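Oxalate--CoA ligase (Arabidopsis thaliana, PDB 5IE2) is an AMP-binding enzyme of the ANL superfamily, with a C-terminal AMP-binding family domain, modelled with adenosine-5'-triphosphate in its pocket. Local coordinates at residues Met72-Ile77 and Gly221-Leu226; Phe97-Ser102 and Gln118-Lys123; Thr132-Asp135 and Leu140-Ser143. All coordinates share one frame; numbering follows the deposited sequence.

Contact 1: residues Met72-Ile77 and Gly221-Leu226; sequences MFLAVI and GLLSSL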
loop_
_atom_site.group_PDB
_atom_site.type_symbol
_atom_site.label_atom_id
_atom_site.label_comp_id
_atom_site.label_asym_id
_atom_site.label_seq_id
_atom_site.Cartn_x
_atom_site.Cartn_y
_atom_site.Cartn_z
ATOM N N MET A 72 5.254 17.284 6.667
ATOM C CA MET A 72 4.334 17.377 7.812
ATOM C C MET A 72 4.010 16.020 8.442
ATOM O O MET A 72 3.830 15.918 9.661
ATOM C CB MET A 72 3.027 18.082 7.410
ATOM C CG MET A 72 3.218 19.644 7.130
ATOM S SD MET A 72 4.343 20.462 8.317
ATOM C CE MET A 72 3.427 20.325 9.885
ATOM N N PHE A 73 3.960 14.967 7.627
ATOM C CA PHE A 73 3.797 13.601 8.166
ATOM C C PHE A 73 4.905 13.288 9.181
ATOM O O PHE A 73 4.632 12.841 10.336
ATOM C CB PHE A 73 3.808 12.569 7.033
ATOM C CG PHE A 73 3.686 11.145 7.516
ATOM C CD1 PHE A 73 2.416 10.610 7.765
ATOM C CD2 PHE A 73 4.807 10.371 7.708
ATOM C CE1 PHE A 73 2.282 9.268 8.216
ATOM C CE2 PHE A 73 4.696 9.037 8.159
ATOM C CZ PHE A 73 3.423 8.507 8.422
ATOM N N LEU A 74 6.145 13.544 8.752
ATOM C CA LEU A 74 7.270 13.217 9.641
ATOM C C LEU A 74 7.385 14.203 10.809
ATOM O O LEU A 74 7.894 13.818 11.873
ATOM C CB LEU A 74 8.578 13.203 8.844
ATOM C CG LEU A 74 8.594 11.991 7.880
ATOM C CD1 LEU A 74 9.781 12.031 6.913
ATOM C CD2 LEU A 74 8.606 10.592 8.685
ATOM N N ALA A 75 6.954 15.470 10.605
ATOM C CA ALA A 75 6.974 16.470 11.716
ATOM C C ALA A 75 5.958 16.090 12.786
ATOM O O ALA A 75 6.221 16.225 13.979
ATOM C CB ALA A 75 6.696 17.900 11.208
ATOM N N VAL A 76 4.785 15.637 12.360
ATOM C CA VAL A 76 3.753 15.187 13.315
ATOM C C VAL A 76 4.358 14.059 14.148
ATOM O O VAL A 76 4.264 14.066 15.421
ATOM C CB VAL A 76 2.449 14.737 12.605
ATOM C CG1 VAL A 76 1.546 13.910 13.578
ATOM C CG2 VAL A 76 1.695 16.004 12.066
ATOM N N ILE A 77 4.922 13.064 13.461
ATOM C CA ILE A 77 5.427 11.940 14.284
ATOM C C ILE A 77 6.596 12.309 15.182
ATOM O O ILE A 77 6.726 11.857 16.344
ATOM C CB ILE A 77 5.788 10.829 13.325
ATOM C CG1 ILE A 77 4.477 10.304 12.750
ATOM C CG2 ILE A 77 6.578 9.792 13.934
ATOM C CD1 ILE A 77 4.711 9.366 11.637
ATOM N N GLY A 221 7.367 2.699 -0.659
ATOM C CA GLY A 221 7.931 3.719 -1.553
ATOM C C GLY A 221 8.640 4.863 -0.807
ATOM O O GLY A 221 9.770 5.207 -1.140
ATOM N N LEU A 222 7.975 5.441 0.192
ATOM C CA LEU A 222 8.495 6.651 0.835
ATOM C C LEU A 222 9.394 6.324 2.034
ATOM O O LEU A 222 10.599 6.616 2.030
ATOM C CB LEU A 222 7.333 7.568 1.274
ATOM C CG LEU A 222 7.812 8.810 2.048
ATOM C CD1 LEU A 222 8.636 9.807 1.109
ATOM C CD2 LEU A 222 6.637 9.491 2.773
ATOM N N LEU A 223 8.829 5.711 3.075
ATOM C CA LEU A 223 9.576 5.682 4.333
ATOM C C LEU A 223 10.762 4.733 4.259
ATOM O O LEU A 223 11.780 4.998 4.893
ATOM C CB LEU A 223 8.656 5.282 5.510
ATOM C CG LEU A 223 7.531 6.320 5.794
ATOM C CD1 LEU A 223 6.550 5.827 6.925
ATOM C CD2 LEU A 223 8.139 7.720 6.136
ATOM N N SER A 224 10.628 3.600 3.566
ATOM C CA SER A 224 11.763 2.653 3.542
ATOM C C SER A 224 12.930 3.242 2.707
ATOM O O SER A 224 14.129 2.986 3.007
ATOM C CB SER A 224 11.350 1.294 2.971
ATOM O OG SER A 224 10.369 0.712 3.891
ATOM N N SER A 225 12.570 3.982 1.658
ATOM C CA SER A 225 13.622 4.700 0.879
ATOM C C SER A 225 14.364 5.684 1.774
ATOM O O SER A 225 15.594 5.719 1.807
ATOM C CB SER A 225 13.011 5.472 -0.307
ATOM O OG SER A 225 12.464 4.581 -1.258
ATOM N N LEU A 226 13.620 6.519 2.471
ATOM C CA LEU A 226 14.268 7.547 3.309
ATOM C C LEU A 226 15.092 6.864 4.394
ATOM O O LEU A 226 16.193 7.295 4.745
ATOM C CB LEU A 226 13.242 8.460 3.945
ATOM C CG LEU A 226 12.406 9.323 2.977
ATOM C CD1 LEU A 226 11.432 10.129 3.822
ATOM C CD2 LEU A 226 13.336 10.275 2.179
#

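Contact 2: residues Phe97-Ser102 and Gln118-Lys123; sequences FYLSDS and QEAASK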
loop_
_atom_site.group_PDB
_atom_site.type_symbol
_atom_site.label_atom_id
_atom_site.label_comp_id
_atom_site.label_asym_id
_atom_site.label_seq_id
_atom_site.Cartn_x
_atom_site.Cartn_y
_atom_site.Cartn_z
ATOM N N PHE A 97 -16.831 11.940 9.512
ATOM C CA PHE A 97 -16.721 10.639 10.166
ATOM C C PHE A 97 -15.270 10.276 10.552
ATOM O O PHE A 97 -15.033 9.827 11.673
ATOM C CB PHE A 97 -17.283 9.511 9.291
ATOM C CG PHE A 97 -17.108 8.144 9.913
ATOM C CD1 PHE A 97 -18.030 7.679 10.839
ATOM C CD2 PHE A 97 -15.999 7.362 9.620
ATOM C CE1 PHE A 97 -17.873 6.428 11.440
ATOM C CE2 PHE A 97 -15.811 6.115 10.239
ATOM C CZ PHE A 97 -16.764 5.650 11.145
ATOM N N TYR A 98 -14.321 10.416 9.620
ATOM C CA TYR A 98 -12.966 9.962 9.895
ATOM C C TYR A 98 -12.239 10.897 10.861
ATOM O O TYR A 98 -11.398 10.455 11.639
ATOM C CB TYR A 98 -12.175 9.821 8.568
ATOM C CG TYR A 98 -12.649 8.595 7.798
ATOM C CD1 TYR A 98 -12.506 7.330 8.352
ATOM C CD2 TYR A 98 -13.268 8.708 6.545
ATOM C CE1 TYR A 98 -12.969 6.199 7.701
ATOM C CE2 TYR A 98 -13.738 7.574 5.872
ATOM C CZ TYR A 98 -13.570 6.315 6.459
ATOM O OH TYR A 98 -14.017 5.152 5.841
ATOM N N LEU A 99 -12.521 12.186 10.782
ATOM C CA LEU A 99 -11.948 13.133 11.728
ATOM C C LEU A 99 -12.440 12.832 13.137
ATOM O O LEU A 99 -11.639 12.837 14.068
ATOM C CB LEU A 99 -12.276 14.574 11.349
ATOM C CG LEU A 99 -11.548 15.150 10.136
ATOM C CD1 LEU A 99 -12.204 16.474 9.778
ATOM C CD2 LEU A 99 -10.038 15.412 10.458
ATOM N N SER A 100 -13.742 12.571 13.297
ATOM C CA SER A 100 -14.287 12.250 14.612
ATOM C C SER A 100 -13.741 10.916 15.140
ATOM O O SER A 100 -13.283 10.821 16.284
ATOM C CB SER A 100 -15.819 12.197 14.546
ATOM O OG SER A 100 -16.338 11.771 15.781
ATOM N N ASP A 101 -13.780 9.895 14.299
ATOM C CA ASP A 101 -13.364 8.556 14.696
ATOM C C ASP A 101 -11.889 8.426 15.087
ATOM O O ASP A 101 -11.551 7.611 15.945
ATOM C CB ASP A 101 -13.653 7.586 13.553
ATOM C CG ASP A 101 -13.451 6.145 13.950
ATOM O OD1 ASP A 101 -14.256 5.620 14.744
ATOM O OD2 ASP A 101 -12.471 5.536 13.474
ATOM N N SER A 102 -11.018 9.217 14.457
ATOM C CA SER A 102 -9.589 9.213 14.734
ATOM C C SER A 102 -9.238 10.094 15.957
ATOM O O SER A 102 -8.084 10.108 16.398
ATOM C CB SER A 102 -8.837 9.730 13.495
ATOM O OG SER A 102 -9.217 11.089 13.246
ATOM N N GLN A 118 -12.142 20.892 5.108
ATOM C CA GLN A 118 -12.263 22.127 5.902
ATOM C C GLN A 118 -13.672 22.344 6.453
ATOM O O GLN A 118 -13.858 22.835 7.581
ATOM C CB GLN A 118 -11.850 23.330 5.061
ATOM C CG GLN A 118 -10.345 23.398 4.881
ATOM C CD GLN A 118 -9.901 24.446 3.880
ATOM O OE1 GLN A 118 -9.242 24.129 2.895
ATOM N NE2 GLN A 118 -10.264 25.694 4.122
ATOM N N GLU A 119 -14.660 21.991 5.648
ATOM C CA GLU A 119 -16.087 22.047 6.046
ATOM C C GLU A 119 -16.328 21.119 7.242
ATOM O O GLU A 119 -16.932 21.508 8.283
ATOM C CB GLU A 119 -16.973 21.648 4.863
ATOM C CG GLU A 119 -18.490 21.672 5.142
ATOM C CD GLU A 119 -19.334 21.141 3.954
ATOM O OE1 GLU A 119 -18.890 21.290 2.791
ATOM O OE2 GLU A 119 -20.441 20.575 4.191
ATOM N N ALA A 120 -15.843 19.881 7.106
ATOM C CA ALA A 120 -15.981 18.910 8.216
ATOM C C ALA A 120 -15.241 19.378 9.502
ATOM O O ALA A 120 -15.766 19.253 10.611
ATOM C CB ALA A 120 -15.454 17.514 7.786
ATOM N N ALA A 121 -14.021 19.902 9.347
ATOM C CA ALA A 121 -13.221 20.325 10.508
ATOM C C ALA A 121 -13.935 21.504 11.198
ATOM O O ALA A 121 -14.016 21.551 12.421
ATOM C CB ALA A 121 -11.772 20.708 10.085
ATOM N N SER A 122 -14.470 22.437 10.415
ATOM C CA SER A 122 -15.200 23.552 11.001
ATOM C C SER A 122 -16.433 23.075 11.774
ATOM O O SER A 122 -16.693 23.555 12.887
ATOM C CB SER A 122 -15.614 24.542 9.916
ATOM O OG SER A 122 -16.363 25.591 10.488
ATOM N N LYS A 123 -17.179 22.135 11.196
ATOM C CA LYS A 123 -18.368 21.617 11.882
ATOM C C LYS A 123 -17.991 20.963 13.215
ATOM O O LYS A 123 -18.709 21.075 14.201
ATOM C CB LYS A 123 -19.104 20.618 10.979
ATOM C CG LYS A 123 -20.312 19.955 11.610
ATOM C CD LYS A 123 -21.081 19.149 10.571
ATOM C CE LYS A 123 -22.177 18.284 11.202
ATOM N NZ LYS A 123 -22.772 17.345 10.178
#

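Contact 3: residues Thr132-Asp135 and Leu140-Ser143; sequences TLLD and LVLS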
loop_
_atom_site.group_PDB
_atom_site.type_symbol
_atom_site.label_atom_id
_atom_site.label_comp_id
_atom_site.label_asym_id
_atom_site.label_seq_id
_atom_site.Cartn_x
_atom_site.Cartn_y
_atom_site.Cartn_z
ATOM N N THR A 132 3.093 25.162 3.568
ATOM C CA THR A 132 3.646 25.500 2.257
ATOM C C THR A 132 5.175 25.560 2.260
ATOM O O THR A 132 5.739 26.219 3.112
ATOM C CB THR A 132 3.180 26.886 1.756
ATOM O OG1 THR A 132 1.777 26.996 1.952
ATOM C CG2 THR A 132 3.511 27.027 0.290
ATOM N N LEU A 133 5.825 24.866 1.337
ATOM C CA LEU A 133 7.282 24.975 1.154
ATOM C C LEU A 133 7.582 25.945 0.043
ATOM O O LEU A 133 7.108 25.772 -1.079
ATOM C CB LEU A 133 7.919 23.625 0.820
ATOM C CG LEU A 133 9.469 23.604 0.825
ATOM C CD1 LEU A 133 10.034 23.810 2.228
ATOM C CD2 LEU A 133 9.997 22.242 0.266
ATOM N N LEU A 134 8.395 26.956 0.329
ATOM C CA LEU A 134 8.611 28.011 -0.656
ATOM C C LEU A 134 9.872 27.829 -1.506
ATOM O O LEU A 134 9.798 27.652 -2.738
ATOM C CB LEU A 134 8.637 29.360 0.062
ATOM C CG LEU A 134 7.247 29.747 0.570
ATOM C CD1 LEU A 134 7.320 31.036 1.344
ATOM C CD2 LEU A 134 6.283 29.877 -0.600
ATOM N N ASP A 135 11.021 27.979 -0.880
ATOM C CA ASP A 135 12.295 27.927 -1.583
ATOM C C ASP A 135 13.298 27.361 -0.593
ATOM O O ASP A 135 12.981 27.179 0.585
ATOM C CB ASP A 135 12.735 29.307 -2.056
ATOM C CG ASP A 135 12.923 30.287 -0.903
ATOM O OD1 ASP A 135 11.962 31.003 -0.587
ATOM O OD2 ASP A 135 14.010 30.352 -0.283
ATOM N N LEU A 140 9.527 25.596 6.204
ATOM C CA LEU A 140 8.158 25.368 5.767
ATOM C C LEU A 140 7.238 26.393 6.460
ATOM O O LEU A 140 7.364 26.648 7.676
ATOM C CB LEU A 140 7.748 23.923 6.089
ATOM C CG LEU A 140 6.359 23.507 5.636
ATOM C CD1 LEU A 140 6.357 22.091 5.097
ATOM C CD2 LEU A 140 5.449 23.655 6.863
ATOM N N VAL A 141 6.320 26.980 5.699
ATOM C CA VAL A 141 5.440 28.003 6.285
ATOM C C VAL A 141 4.156 27.403 6.773
ATOM O O VAL A 141 3.426 26.849 5.949
ATOM C CB VAL A 141 5.047 29.072 5.262
ATOM C CG1 VAL A 141 4.116 30.113 5.915
ATOM C CG2 VAL A 141 6.325 29.705 4.646
ATOM N N LEU A 142 3.881 27.546 8.067
ATOM C CA LEU A 142 2.617 27.096 8.647
ATOM C C LEU A 142 1.743 28.283 8.988
ATOM O O LEU A 142 2.250 29.285 9.485
ATOM C CB LEU A 142 2.858 26.280 9.902
ATOM C CG LEU A 142 3.483 24.904 9.627
ATOM C CD1 LEU A 142 3.991 24.378 10.983
ATOM C CD2 LEU A 142 2.448 23.891 9.026
ATOM N N SER A 143 0.438 28.164 8.770
ATOM C CA SER A 143 -0.473 29.295 8.978
ATOM C C SER A 143 -0.894 29.433 10.442
ATOM O O SER A 143 -2.036 29.713 10.744
ATOM C CB SER A 143 -1.703 29.138 8.117
ATOM O OG SER A 143 -2.489 28.040 8.579
HETATM O O HOH W 1 0.942 27.804 4.848
#

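Contact 1: residues Met72-Ile77 and Gly221-Leu226
L223 meets F73 and L74 where two helices of the AMP-binding fold, 67-78 and 215-227, pass each other at a distance. Each helix connects two strands of a different beta sheet, so the contact joins the helical layers of the two sheets. The segment axes come no nearer than 13.0 Å and cross at -68°, a gap bridged here by the ends of leucine and phenylalanine side chains. L223 is the wedge. Its CB starts toward the other helix, CG branches, and the two methyls divide the work: CD1 lies 3.9 Å from CE2 of the F73 ring, at an oblique approach, while CD2 lies 3.9 Å from L74 CD2, the two leucines running past each other in opposite directions. F73 reaches this place because its CG stands anti to the backbone N (chi1 178°). The other methyl of L74, CD1, meets L226 CD1 at 4.0 Å, one helical turn beyond L223. Branched leucines suit such a wide, buried gap, since L223 and L74 each use their two methyls on different partners. L10 of helix 6-16 packs on both L74 and L226, and L6 on L223. A polar group on helix 215-227 is served locally: S225 OG donates a 2.8 Å hydrogen bond to G221 O.

Contact 2: residues Phe97-Ser102 and Gln118-Lys123
L99 turns its CG beside its own backbone N, opposite the carbonyl carbon (chi1 -73°), and then extends with CD1 anti to CA (chi2 169°), which carries that methyl outward to the A120-A121 corner of the second helix. There CD1 rests 4.0 Å from A120 CB and 3.9 Å from A121 N, so it leans on the backbone itself as well as on the short side chain. A121 CB, which lies to one side of the approach, is a looser neighbour at 4.3 Å from L99 CD1. The division of labour explains the residue types: a leucine supplies all the reach, and two alanines keep the receiving surface low enough for the nearest CA atoms, those of L99 and A121, to stand 7.4 Å apart. The side-chain contact is apolar and small, burying 89 Å² in all, and its three residues are themselves buried. On helix 92-101, next to L99 in sequence, Y98 stacks on Y90 and meets H169 edge-to-face. At the periphery, K123 NZ forms a salt bridge with E96 and adds a polar tie between the helices. Both helices belong to parallel beta-alpha-beta crossovers, helix 92-101 leading into strand 104-110 and helix 115-123 leading from it to strand 127-132. L99 also packs on S104, L124 and I126, and A121 on L107, which seats the helix pair against that strand and the loop that follows helix 115-123.

Contact 3: residues Thr132-Asp135 and Leu140-Ser143
T132 and V141 form an antiparallel hydrogen-bonded pair at the loop end of a beta hairpin, where strand 127-132 meets the short strand 141-142 at the margin of a mixed sheet. V141 N gives a 2.8 Å bond to T132 O that is nearly straight at hydrogen (169°), and T132 N returns one of 2.9 Å to V141 O, more bent at 148°. The tightly packed part lies inward. L140 CG sits 3.8 Å from T132 O, and the leucine turns on to I71 and M72 of helix 67-78. L133, buried beside it, brings CD1 within 4.5 Å of L140 CB and packs on V67 and L39. Leucines suit this side, which faces helices.

The outer side is more open. L134 and V141 are both exposed, and they share a small apolar contact through L134 CD1 and V141 CG2, 3.7 Å apart, the two side chains meeting at a slant. L134 gets there with CG beside its backbone N (chi1 -71°). Farther along, beside T132, a water bridges the strands: it donates to V141 O at 2.9 Å and hydrogen-bonds T132 OG1 at 3.1 Å. Threonine fits here because its hydroxyl can hold that water while its branched CB suits an extended backbone.

V141 O thus accepts two bonds, one from a peptide and one from water, and L133 N is taken by E68 OE2. The pairing therefore rests on the N and O of T132 and V141 bonding each other, with apolar packing on the inner face and, on the T132-V141 face, an exposed apolar pair beside a bridging water.

From the N terminus, the chain first enters contact 1 at 72-77 and does not complete it until 221-226, closing a loop of 143 intervening residues. Contacts 2 and 3 both nest inside that loop, in series: 97-102 meets 118-123 after the chain has run through strand 104-110, closing a loop of 15 residues, and then 132-135 meets 140-143 in a hairpin, four residues apart. Contact 3 also touches contact 1, for M72 SD packs 3.7 Å from L140 CD2. Contact 2 touches neither. Contact 3 adds the edge strand 141-142 to the sheet that begins at 82-85, contact 2 pairs two of the helices that cover it, and contact 1 joins it to the layer carrying strands 205-207 and 231-234.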